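Local structure of regulator of Ty1 transposition protein 107 (Saccharomyces cerevisiae, 3T7K) at residues I195-L200 against K220-L225; I226-W231 against N248-K253; K24-G29 against D58-I63. The protein binds phosphorylated histone H2A through its C-terminal tandem BRCT repeats during DNA damage repair. All blocks are in the same frame, centred on the assembly; numbering follows the deposited sequence.

From the N terminus, interaction 3 comes first: it closes a loop of 28 residues, carrying helix 37-45 and strand 48-50, and pairs two strands of the parallel sheet in the first of the two BRCT repeats. The other two belong to the second repeat. Interaction 1 closes the crossover through helix 205-218, and interaction 2 follows at once, closing the shorter connection that holds helix 229-237. The three run in series, none nesting in or crossing another. Interactions 1 and 2 share strand 224-227 and touch, with Ile224 O 2.9 Å from Lys253 N; interaction 3 lies about 30 Å from interaction 2, centre to centre, across the chain's middle.

Interaction 1. Residues I195-L200 against K220-L225; sequences IFKYVL and KNETIL
Thr223 and the backbone of Ile195-Lys197 lock together through a single hydroxyl. Thr223 OG1 donates to Ile195 O at 3.1 Å and accepts from Lys197 N at 3.0 Å, so both its donor and acceptor roles are used. A chi1 of 56° puts OG1 between the backbone N and carbonyl carbon of its own residue, facing the backbone of Ile195-Lys197. From here the two strands pair in parallel: Tyr198 N donates to Thr223 O, Leu225 N to Tyr198 O in a short bond of 2.7 Å, and Leu200 N to Leu225 O.

Lys197 reaches toward Glu222. Its CB sits 3.4 Å from Glu222 OE1, and CG stays near the same carboxylate, close to both OE1 and CD. A turn at chi2 (72°) sets CD on a bent course, and beyond it NZ comes back within 3.8 Å of Glu222 CG. NZ is too far from the carboxylate oxygens for a salt bridge; its charge is met instead by Asp219, which also takes the Tyr198 hydroxyl. Glu222 OE1 meanwhile accepts the amide N-H of Thr223, which holds the carboxylate beside the aliphatic start of the lysine.

Leu225 CB lies 3.6 Å from the centroid of the Phe196 ring, over the face and only 12° off the normal, a CH-pi contact. Leu225 CD2 extends this cover to Phe196 CD2 and CE2.

The pair forms the two strands of a beta-alpha-beta crossover whose helix, 205-218, covers Tyr198, Leu200 and Ile224. In the sheet, strand 198-201 has strand 143-147 as its other neighbour, while strand 224-227 has strand 249-253, whose Val249 and Gln252 pack on Leu225.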
loop_
_atom_site.group_PDB
_atom_site.type_symbol
_atom_site.label_atom_id
_atom_site.label_comp_id
_atom_site.label_asym_id
_atom_site.label_seq_id
_atom_site.Cartn_x
_atom_site.Cartn_y
_atom_site.Cartn_z
ATOM N N ILE C 195 -19.873 2.463 -23.689
ATOM C CA ILE C 195 -19.398 1.179 -23.168
ATOM C C ILE C 195 -19.678 0.007 -24.113
ATOM O O ILE C 195 -20.803 -0.184 -24.603
ATOM C CB ILE C 195 -19.947 0.886 -21.746
ATOM C CG1 ILE C 195 -19.386 1.897 -20.741
ATOM C CG2 ILE C 195 -19.578 -0.510 -21.307
ATOM C CD1 ILE C 195 -19.694 1.568 -19.275
ATOM N N PHE C 196 -18.644 -0.773 -24.402
ATOM C CA PHE C 196 -18.829 -1.906 -25.296
ATOM C C PHE C 196 -19.411 -3.076 -24.523
ATOM O O PHE C 196 -18.879 -3.461 -23.489
ATOM C CB PHE C 196 -17.503 -2.283 -25.944
ATOM C CG PHE C 196 -17.074 -1.334 -27.019
ATOM C CD1 PHE C 196 -17.681 -1.368 -28.262
ATOM C CD2 PHE C 196 -16.069 -0.406 -26.786
ATOM C CE1 PHE C 196 -17.299 -0.500 -29.264
ATOM C CE2 PHE C 196 -15.675 0.461 -27.779
ATOM C CZ PHE C 196 -16.293 0.415 -29.033
ATOM N N LYS C 197 -20.523 -3.622 -25.006
ATOM C CA LYS C 197 -21.120 -4.779 -24.363
ATOM C C LYS C 197 -20.236 -6.024 -24.539
ATOM O O LYS C 197 -20.157 -6.880 -23.650
ATOM C CB LYS C 197 -22.533 -5.012 -24.907
ATOM C CG LYS C 197 -23.237 -6.239 -24.373
ATOM C CD LYS C 197 -23.649 -6.037 -22.925
ATOM C CE LYS C 197 -24.612 -7.134 -22.491
ATOM N NZ LYS C 197 -25.553 -7.472 -23.604
ATOM N N TYR C 198 -19.582 -6.143 -25.687
ATOM C CA TYR C 198 -18.734 -7.301 -25.935
ATOM C C TYR C 198 -17.359 -6.900 -26.412
ATOM O O TYR C 198 -17.223 -6.171 -27.401
ATOM C CB TYR C 198 -19.343 -8.214 -26.995
ATOM C CG TYR C 198 -20.682 -8.766 -26.615
ATOM C CD1 TYR C 198 -20.785 -9.879 -25.792
ATOM C CD2 TYR C 198 -21.847 -8.175 -27.078
ATOM C CE1 TYR C 198 -22.033 -10.394 -25.443
ATOM C CE2 TYR C 198 -23.088 -8.675 -26.738
ATOM C CZ TYR C 198 -23.176 -9.785 -25.924
ATOM O OH TYR C 198 -24.413 -10.273 -25.594
ATOM N N VAL C 199 -16.347 -7.424 -25.737
ATOM C CA VAL C 199 -14.970 -7.121 -26.063
ATOM C C VAL C 199 -14.260 -8.428 -26.270
ATOM O O VAL C 199 -14.304 -9.311 -25.413
ATOM C CB VAL C 199 -14.247 -6.340 -24.920
ATOM C CG1 VAL C 199 -12.891 -5.888 -25.396
ATOM C CG2 VAL C 199 -15.065 -5.141 -24.513
ATOM N N LEU C 200 -13.601 -8.561 -27.411
ATOM C CA LEU C 200 -12.922 -9.800 -27.741
ATOM C C LEU C 200 -11.545 -9.492 -28.284
ATOM O O LEU C 200 -11.366 -8.528 -29.030
ATOM C CB LEU C 200 -13.718 -10.600 -28.781
ATOM C CG LEU C 200 -15.184 -10.944 -28.467
ATOM C CD1 LEU C 200 -16.142 -9.818 -28.895
ATOM C CD2 LEU C 200 -15.587 -12.227 -29.164
ATOM N N LYS C 220 -28.466 -8.409 -31.479
ATOM C CA LYS C 220 -28.309 -7.504 -32.624
ATOM C C LYS C 220 -28.040 -6.032 -32.329
ATOM O O LYS C 220 -27.301 -5.379 -33.058
ATOM C CB LYS C 220 -29.562 -7.590 -33.512
ATOM C CG LYS C 220 -29.468 -6.858 -34.836
ATOM C CD LYS C 220 -30.825 -6.871 -35.564
ATOM C CE LYS C 220 -30.723 -6.358 -36.996
ATOM N NZ LYS C 220 -29.987 -7.324 -37.877
ATOM N N ASN C 221 -28.671 -5.487 -31.299
ATOM C CA ASN C 221 -28.595 -4.056 -31.084
ATOM C C ASN C 221 -27.430 -3.656 -30.186
ATOM O O ASN C 221 -27.251 -2.487 -29.907
ATOM C CB ASN C 221 -29.918 -3.509 -30.525
ATOM C CG ASN C 221 -31.089 -3.758 -31.467
ATOM O OD1 ASN C 221 -30.984 -3.517 -32.667
ATOM N ND2 ASN C 221 -32.192 -4.278 -30.931
ATOM N N GLU C 222 -26.630 -4.623 -29.759
ATOM C CA GLU C 222 -25.610 -4.332 -28.744
ATOM C C GLU C 222 -24.239 -4.018 -29.338
ATOM O O GLU C 222 -23.983 -4.262 -30.513
ATOM C CB GLU C 222 -25.546 -5.464 -27.718
ATOM C CG GLU C 222 -26.548 -5.269 -26.575
ATOM C CD GLU C 222 -26.250 -4.020 -25.728
ATOM O OE1 GLU C 222 -25.228 -3.332 -25.976
ATOM O OE2 GLU C 222 -27.040 -3.723 -24.802
ATOM N N THR C 223 -23.346 -3.460 -28.533
ATOM C CA THR C 223 -22.098 -2.999 -29.102
ATOM C C THR C 223 -20.983 -4.027 -28.953
ATOM O O THR C 223 -20.978 -4.838 -28.026
ATOM C CB THR C 223 -21.696 -1.671 -28.497
ATOM O OG1 THR C 223 -21.639 -1.818 -27.080
ATOM C CG2 THR C 223 -22.745 -0.624 -28.843
ATOM N N ILE C 224 -20.041 -3.982 -29.885
ATOM C CA ILE C 224 -18.983 -4.971 -29.957
ATOM C C ILE C 224 -17.677 -4.292 -30.297
ATOM O O ILE C 224 -17.639 -3.376 -31.121
ATOM C CB ILE C 224 -19.259 -5.992 -31.081
ATOM C CG1 ILE C 224 -20.651 -6.602 -30.939
ATOM C CG2 ILE C 224 -18.191 -7.079 -31.090
ATOM C CD1 ILE C 224 -21.138 -7.302 -32.216
ATOM N N LEU C 225 -16.602 -4.748 -29.661
ATOM C CA LEU C 225 -15.271 -4.297 -29.999
ATOM C C LEU C 225 -14.393 -5.522 -30.153
ATOM O O LEU C 225 -14.306 -6.349 -29.252
ATOM C CB LEU C 225 -14.721 -3.385 -28.899
ATOM C CG LEU C 225 -13.258 -2.994 -29.064
ATOM C CD1 LEU C 225 -13.051 -2.233 -30.364
ATOM C CD2 LEU C 225 -12.841 -2.139 -27.886
#

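Interaction 2. Residues I226-W231 against N248-K253; sequences IVEWNW and NVLYQK
Ile226 and Tyr251 carry the backbone bonding of this antiparallel pair. Ile226 N donates to Tyr251 O at 2.8 Å, and Ile226 O takes two N-H groups in return: Leu250 N at 2.8 Å and Tyr251 N, longer at 3.2 Å. One carbonyl thus faces two successive residues, and the pairing slips by one before Val227 comes opposite Val249. Past the slip, Glu228 N gives a straight bond (166° at the hydrogen) to Asn248 O.

Among the apolar contacts, Ile226 CB and Tyr251 CB meet at 4.1 Å on the face of the sheet that those two residues share. Trp231 has CG anti to its backbone N, and its side chain lies alongside Val249, pointing the same way; CG2 of the valine is 3.5 Å from Trp231 NE1 and nearly as close to CD1. Val227 CG1 sits above one face of the same ring, offset toward its rim. Leu250 crosses Glu228 at about a right angle, its CD2 3.5 Å from Glu228 CG, so the methylene part of the glutamate serves as the apolar partner.

The polar side chain of Asn248 packs against the start of the helix. Its CB meets Trp231 CB at 3.6 Å, at the edge of the indole, and its OD1 comes to 3.2 Å from Asn230 CB, the two amide planes only 9° apart. An alanine here would take away the amide group and would probably leave a gap beside Asn230 CB, with the first turn of helix 229-237 less closely covered.

Trp229, on that turn, packs on helix 154-163 and on an apolar side chain of the bound peptide. The arrangement is a classic beta bulge, set where strand 249-253 adds an antiparallel edge to the otherwise parallel sheet of the second BRCT repeat.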
loop_
_atom_site.group_PDB
_atom_site.type_symbol
_atom_site.label_atom_id
_atom_site.label_comp_id
_atom_site.label_asym_id
_atom_site.label_seq_id
_atom_site.Cartn_x
_atom_site.Cartn_y
_atom_site.Cartn_z
ATOM N N ILE C 226 -13.752 -5.656 -31.303
ATOM C CA ILE C 226 -12.855 -6.775 -31.527
ATOM C C ILE C 226 -11.501 -6.216 -31.927
ATOM O O ILE C 226 -11.395 -5.474 -32.906
ATOM C CB ILE C 226 -13.399 -7.718 -32.618
ATOM C CG1 ILE C 226 -14.839 -8.124 -32.295
ATOM C CG2 ILE C 226 -12.535 -8.948 -32.721
ATOM C CD1 ILE C 226 -15.420 -9.167 -33.262
ATOM N N VAL C 227 -10.467 -6.563 -31.164
ATOM C CA VAL C 227 -9.136 -6.014 -31.392
ATOM C C VAL C 227 -8.080 -7.105 -31.445
ATOM O O VAL C 227 -8.335 -8.255 -31.075
ATOM C CB VAL C 227 -8.726 -5.055 -30.251
ATOM C CG1 VAL C 227 -9.683 -3.876 -30.161
ATOM C CG2 VAL C 227 -8.701 -5.825 -28.948
ATOM N N GLU C 228 -6.893 -6.740 -31.916
ATOM C CA GLU C 228 -5.733 -7.615 -31.834
ATOM C C GLU C 228 -4.992 -7.371 -30.507
ATOM O O GLU C 228 -5.188 -6.346 -29.847
ATOM C CB GLU C 228 -4.784 -7.353 -33.006
ATOM C CG GLU C 228 -5.455 -7.448 -34.378
ATOM C CD GLU C 228 -4.493 -7.278 -35.546
ATOM O OE1 GLU C 228 -4.413 -6.162 -36.099
ATOM O OE2 GLU C 228 -3.833 -8.272 -35.915
ATOM N N TRP C 229 -4.147 -8.318 -30.123
ATOM C CA TRP C 229 -3.337 -8.185 -28.913
ATOM C C TRP C 229 -2.568 -6.875 -28.952
ATOM O O TRP C 229 -2.496 -6.154 -27.960
ATOM C CB TRP C 229 -2.387 -9.384 -28.774
ATOM C CG TRP C 229 -1.308 -9.222 -27.724
ATOM C CD1 TRP C 229 0.040 -9.260 -27.931
ATOM C CD2 TRP C 229 -1.490 -8.986 -26.317
ATOM N NE1 TRP C 229 0.707 -9.070 -26.745
ATOM C CE2 TRP C 229 -0.206 -8.901 -25.739
ATOM C CE3 TRP C 229 -2.611 -8.838 -25.496
ATOM C CZ2 TRP C 229 -0.010 -8.674 -24.371
ATOM C CZ3 TRP C 229 -2.414 -8.609 -24.133
ATOM C CH2 TRP C 229 -1.124 -8.532 -23.589
ATOM N N ASN C 230 -2.016 -6.547 -30.112
ATOM C CA ASN C 230 -1.223 -5.329 -30.257
ATOM C C ASN C 230 -1.965 -4.075 -29.823
ATOM O O ASN C 230 -1.350 -3.065 -29.518
ATOM C CB ASN C 230 -0.773 -5.167 -31.709
ATOM C CG ASN C 230 0.722 -5.053 -31.842
ATOM O OD1 ASN C 230 1.303 -4.007 -31.550
ATOM N ND2 ASN C 230 1.359 -6.129 -32.292
ATOM N N TRP C 231 -3.293 -4.126 -29.835
ATOM C CA TRP C 231 -4.109 -2.980 -29.432
ATOM C C TRP C 231 -3.956 -2.770 -27.932
ATOM O O TRP C 231 -3.937 -1.628 -27.442
ATOM C CB TRP C 231 -5.587 -3.241 -29.788
ATOM C CG TRP C 231 -6.578 -2.143 -29.480
ATOM C CD1 TRP C 231 -6.972 -1.121 -30.314
ATOM C CD2 TRP C 231 -7.327 -1.979 -28.270
ATOM N NE1 TRP C 231 -7.918 -0.344 -29.693
ATOM C CE2 TRP C 231 -8.151 -0.849 -28.436
ATOM C CE3 TRP C 231 -7.381 -2.679 -27.060
ATOM C CZ2 TRP C 231 -9.013 -0.404 -27.438
ATOM C CZ3 TRP C 231 -8.239 -2.233 -26.066
ATOM C CH2 TRP C 231 -9.039 -1.108 -26.262
ATOM N N ASN C 248 -5.067 -1.593 -35.120
ATOM C CA ASN C 248 -5.295 -2.842 -34.393
ATOM C C ASN C 248 -6.747 -3.140 -34.033
ATOM O O ASN C 248 -7.027 -4.139 -33.370
ATOM C CB ASN C 248 -4.421 -2.914 -33.133
ATOM C CG ASN C 248 -2.952 -2.777 -33.447
ATOM O OD1 ASN C 248 -2.342 -3.686 -34.030
ATOM N ND2 ASN C 248 -2.368 -1.643 -33.065
ATOM N N VAL C 249 -7.668 -2.283 -34.452
ATOM C CA VAL C 249 -9.080 -2.582 -34.268
ATOM C C VAL C 249 -9.577 -3.356 -35.485
ATOM O O VAL C 249 -9.438 -2.892 -36.613
ATOM C CB VAL C 249 -9.899 -1.302 -34.083
ATOM C CG1 VAL C 249 -11.393 -1.621 -33.979
ATOM C CG2 VAL C 249 -9.406 -0.547 -32.858
ATOM N N LEU C 250 -10.135 -4.538 -35.259
ATOM C CA LEU C 250 -10.561 -5.379 -36.365
ATOM C C LEU C 250 -12.024 -5.179 -36.726
ATOM O O LEU C 250 -12.428 -5.402 -37.871
ATOM C CB LEU C 250 -10.293 -6.845 -36.056
ATOM C CG LEU C 250 -8.835 -7.101 -35.674
ATOM C CD1 LEU C 250 -8.581 -8.590 -35.626
ATOM C CD2 LEU C 250 -7.929 -6.426 -36.695
ATOM N N TYR C 251 -12.808 -4.753 -35.741
ATOM C CA TYR C 251 -14.242 -4.588 -35.910
ATOM C C TYR C 251 -14.803 -3.829 -34.736
ATOM O O TYR C 251 -14.487 -4.118 -33.581
ATOM C CB TYR C 251 -14.908 -5.963 -36.001
ATOM C CG TYR C 251 -16.416 -5.930 -36.094
ATOM C CD1 TYR C 251 -17.059 -6.092 -37.318
ATOM C CD2 TYR C 251 -17.199 -5.738 -34.960
ATOM C CE1 TYR C 251 -18.449 -6.070 -37.411
ATOM C CE2 TYR C 251 -18.578 -5.717 -35.039
ATOM C CZ TYR C 251 -19.197 -5.882 -36.272
ATOM O OH TYR C 251 -20.566 -5.860 -36.361
ATOM N N GLN C 252 -15.623 -2.829 -35.010
ATOM C CA GLN C 252 -16.362 -2.211 -33.915
ATOM C C GLN C 252 -17.735 -1.776 -34.350
ATOM O O GLN C 252 -17.951 -1.367 -35.501
ATOM C CB GLN C 252 -15.599 -1.063 -33.264
ATOM C CG GLN C 252 -15.129 0.013 -34.167
ATOM C CD GLN C 252 -14.290 1.043 -33.412
ATOM O OE1 GLN C 252 -14.441 1.217 -32.199
ATOM N NE2 GLN C 252 -13.391 1.712 -34.125
ATOM N N LYS C 253 -18.663 -1.882 -33.413
ATOM C CA LYS C 253 -20.059 -1.570 -33.634
ATOM C C LYS C 253 -20.419 -0.780 -32.393
ATOM O O LYS C 253 -20.411 -1.343 -31.293
ATOM C CB LYS C 253 -20.852 -2.888 -33.694
ATOM C CG LYS C 253 -22.376 -2.768 -33.796
ATOM C CD LYS C 253 -23.023 -4.174 -33.970
ATOM C CE LYS C 253 -24.480 -4.085 -34.360
ATOM N NZ LYS C 253 -25.267 -3.257 -33.423
#

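Interaction 3. Residues K24-G29 against D58-I63; sequences KAVCTG and DKLNCI
Val26 and Leu60 meet at the apolar centre, where Val26 CG1 and Leu60 CD1 are only 3.4 Å apart, tighter than an ordinary van der Waals contact; the two side chains cross at about a right angle. Val26 CG2 turns instead to Ile63 CD1, and that same methyl presses on Thr28 CG2 at 3.5 Å. With chi1 at -175°, Thr28 OG1 lies anti to the backbone N, and CG2 is the branch that meets the isoleucine. Toward the other face of the sheet, Ala25 CB rests on Cys62 CB at 3.7 Å.

Farther out the backbones are joined more loosely, the bond from Val26 N to Cys62 O being weak. The firm polar links gather at Lys24. Its carbonyl accepts from Asn61 N at 2.9 Å, and its own N-H goes straight (168°) to Asn61 OD1, approaching from 40° above the plane of that amide carbonyl. Asn61 ND2 is taken by Asp22 O, so both ends of the side-chain amide are fixed and its rotation with them. At the edge, Lys24 NZ donates to Lys59 O at 2.7 Å. Thr28 OG1 and Gly29 N hydrogen-bond to a modified side chain of the bound peptide, consistent with a BRCT phosphate pocket.

Strands 23-27 and 62-64 are the two middle strands of the first repeat's parallel sheet, between 48-50 and 85-87. Phe51 and Phe80 touch Leu60, while helix 72-77 packs against Val26, Thr28 and Ile63.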
loop_
_atom_site.group_PDB
_atom_site.type_symbol
_atom_site.label_atom_id
_atom_site.label_comp_id
_atom_site.label_asym_id
_atom_site.label_seq_id
_atom_site.Cartn_x
_atom_site.Cartn_y
_atom_site.Cartn_z
ATOM N N LYS C 24 13.089 -1.223 -5.558
ATOM C CA LYS C 24 12.577 -2.588 -5.543
ATOM C C LYS C 24 12.291 -2.917 -7.010
ATOM O O LYS C 24 11.268 -2.506 -7.549
ATOM C CB LYS C 24 11.311 -2.686 -4.673
ATOM C CG LYS C 24 11.558 -2.435 -3.178
ATOM C CD LYS C 24 10.286 -1.973 -2.475
ATOM C CE LYS C 24 9.813 -0.611 -2.999
ATOM N NZ LYS C 24 8.401 -0.245 -2.594
ATOM N N ALA C 25 13.209 -3.638 -7.649
ATOM C CA ALA C 25 13.173 -3.801 -9.097
ATOM C C ALA C 25 12.946 -5.246 -9.561
ATOM O O ALA C 25 13.076 -6.205 -8.782
ATOM C CB ALA C 25 14.447 -3.263 -9.711
ATOM N N VAL C 26 12.592 -5.384 -10.837
ATOM C CA VAL C 26 12.795 -6.627 -11.542
ATOM C C VAL C 26 13.616 -6.230 -12.752
ATOM O O VAL C 26 13.594 -5.074 -13.137
ATOM C CB VAL C 26 11.461 -7.324 -11.939
ATOM C CG1 VAL C 26 10.650 -7.635 -10.685
ATOM C CG2 VAL C 26 10.661 -6.454 -12.888
ATOM N N CYS C 27 14.384 -7.163 -13.308
ATOM C CA CYS C 27 15.059 -6.930 -14.574
ATOM C C CYS C 27 14.338 -7.729 -15.632
ATOM O O CYS C 27 13.819 -8.808 -15.345
ATOM C CB CYS C 27 16.490 -7.428 -14.515
ATOM S SG CYS C 27 17.405 -6.695 -13.159
ATOM N N THR C 28 14.314 -7.196 -16.845
ATOM C CA THR C 28 13.754 -7.900 -17.994
ATOM C C THR C 28 14.694 -7.570 -19.135
ATOM O O THR C 28 15.150 -6.429 -19.244
ATOM C CB THR C 28 12.294 -7.452 -18.281
ATOM O OG1 THR C 28 11.729 -8.239 -19.340
ATOM C CG2 THR C 28 12.232 -5.974 -18.657
ATOM N N GLY C 29 15.041 -8.564 -19.949
ATOM C CA GLY C 29 16.043 -8.350 -20.977
ATOM C C GLY C 29 17.428 -8.134 -20.366
ATOM O O GLY C 29 18.321 -7.577 -21.020
ATOM N N ASP C 58 5.013 -6.868 -2.974
ATOM C CA ASP C 58 6.387 -6.413 -2.736
ATOM C C ASP C 58 6.529 -4.951 -3.144
ATOM O O ASP C 58 7.560 -4.324 -2.894
ATOM C CB ASP C 58 7.407 -7.261 -3.494
ATOM C CG ASP C 58 7.513 -8.665 -2.949
ATOM O OD1 ASP C 58 7.089 -8.891 -1.795
ATOM O OD2 ASP C 58 8.027 -9.542 -3.673
ATOM N N LYS C 59 5.493 -4.436 -3.800
ATOM C CA LYS C 59 5.414 -3.025 -4.153
ATOM C C LYS C 59 6.632 -2.574 -4.950
ATOM O O LYS C 59 7.284 -1.590 -4.601
ATOM C CB LYS C 59 5.260 -2.181 -2.887
ATOM C CG LYS C 59 3.907 -2.343 -2.207
ATOM C CD LYS C 59 2.778 -1.952 -3.158
ATOM C CE LYS C 59 1.416 -2.117 -2.508
ATOM N NZ LYS C 59 0.310 -1.785 -3.451
ATOM N N LEU C 60 6.944 -3.299 -6.017
ATOM C CA LEU C 60 8.059 -2.926 -6.869
ATOM C C LEU C 60 7.869 -1.493 -7.346
ATOM O O LEU C 60 6.740 -1.031 -7.495
ATOM C CB LEU C 60 8.160 -3.864 -8.062
ATOM C CG LEU C 60 8.141 -5.344 -7.685
ATOM C CD1 LEU C 60 8.051 -6.219 -8.938
ATOM C CD2 LEU C 60 9.347 -5.700 -6.866
ATOM N N ASN C 61 8.972 -0.785 -7.573
ATOM C CA ASN C 61 8.882 0.590 -8.044
ATOM C C ASN C 61 9.835 0.857 -9.200
ATOM O O ASN C 61 9.942 1.976 -9.680
ATOM C CB ASN C 61 9.142 1.574 -6.891
ATOM C CG ASN C 61 10.546 1.441 -6.300
ATOM O OD1 ASN C 61 11.431 0.841 -6.901
ATOM N ND2 ASN C 61 10.748 2.005 -5.108
ATOM N N CYS C 62 10.521 -0.179 -9.660
ATOM C CA CYS C 62 11.587 0.010 -10.625
ATOM C C CYS C 62 11.677 -1.135 -11.618
ATOM O O CYS C 62 11.368 -2.281 -11.305
ATOM C CB CYS C 62 12.918 0.146 -9.871
ATOM S SG CYS C 62 14.370 0.375 -10.907
ATOM N N ILE C 63 12.124 -0.827 -12.826
ATOM C CA ILE C 63 12.401 -1.866 -13.799
ATOM C C ILE C 63 13.714 -1.567 -14.479
ATOM O O ILE C 63 13.960 -0.436 -14.871
ATOM C CB ILE C 63 11.284 -1.977 -14.870
ATOM C CG1 ILE C 63 11.713 -2.939 -15.973
ATOM C CG2 ILE C 63 10.976 -0.629 -15.485
ATOM C CD1 ILE C 63 10.866 -4.181 -16.033
#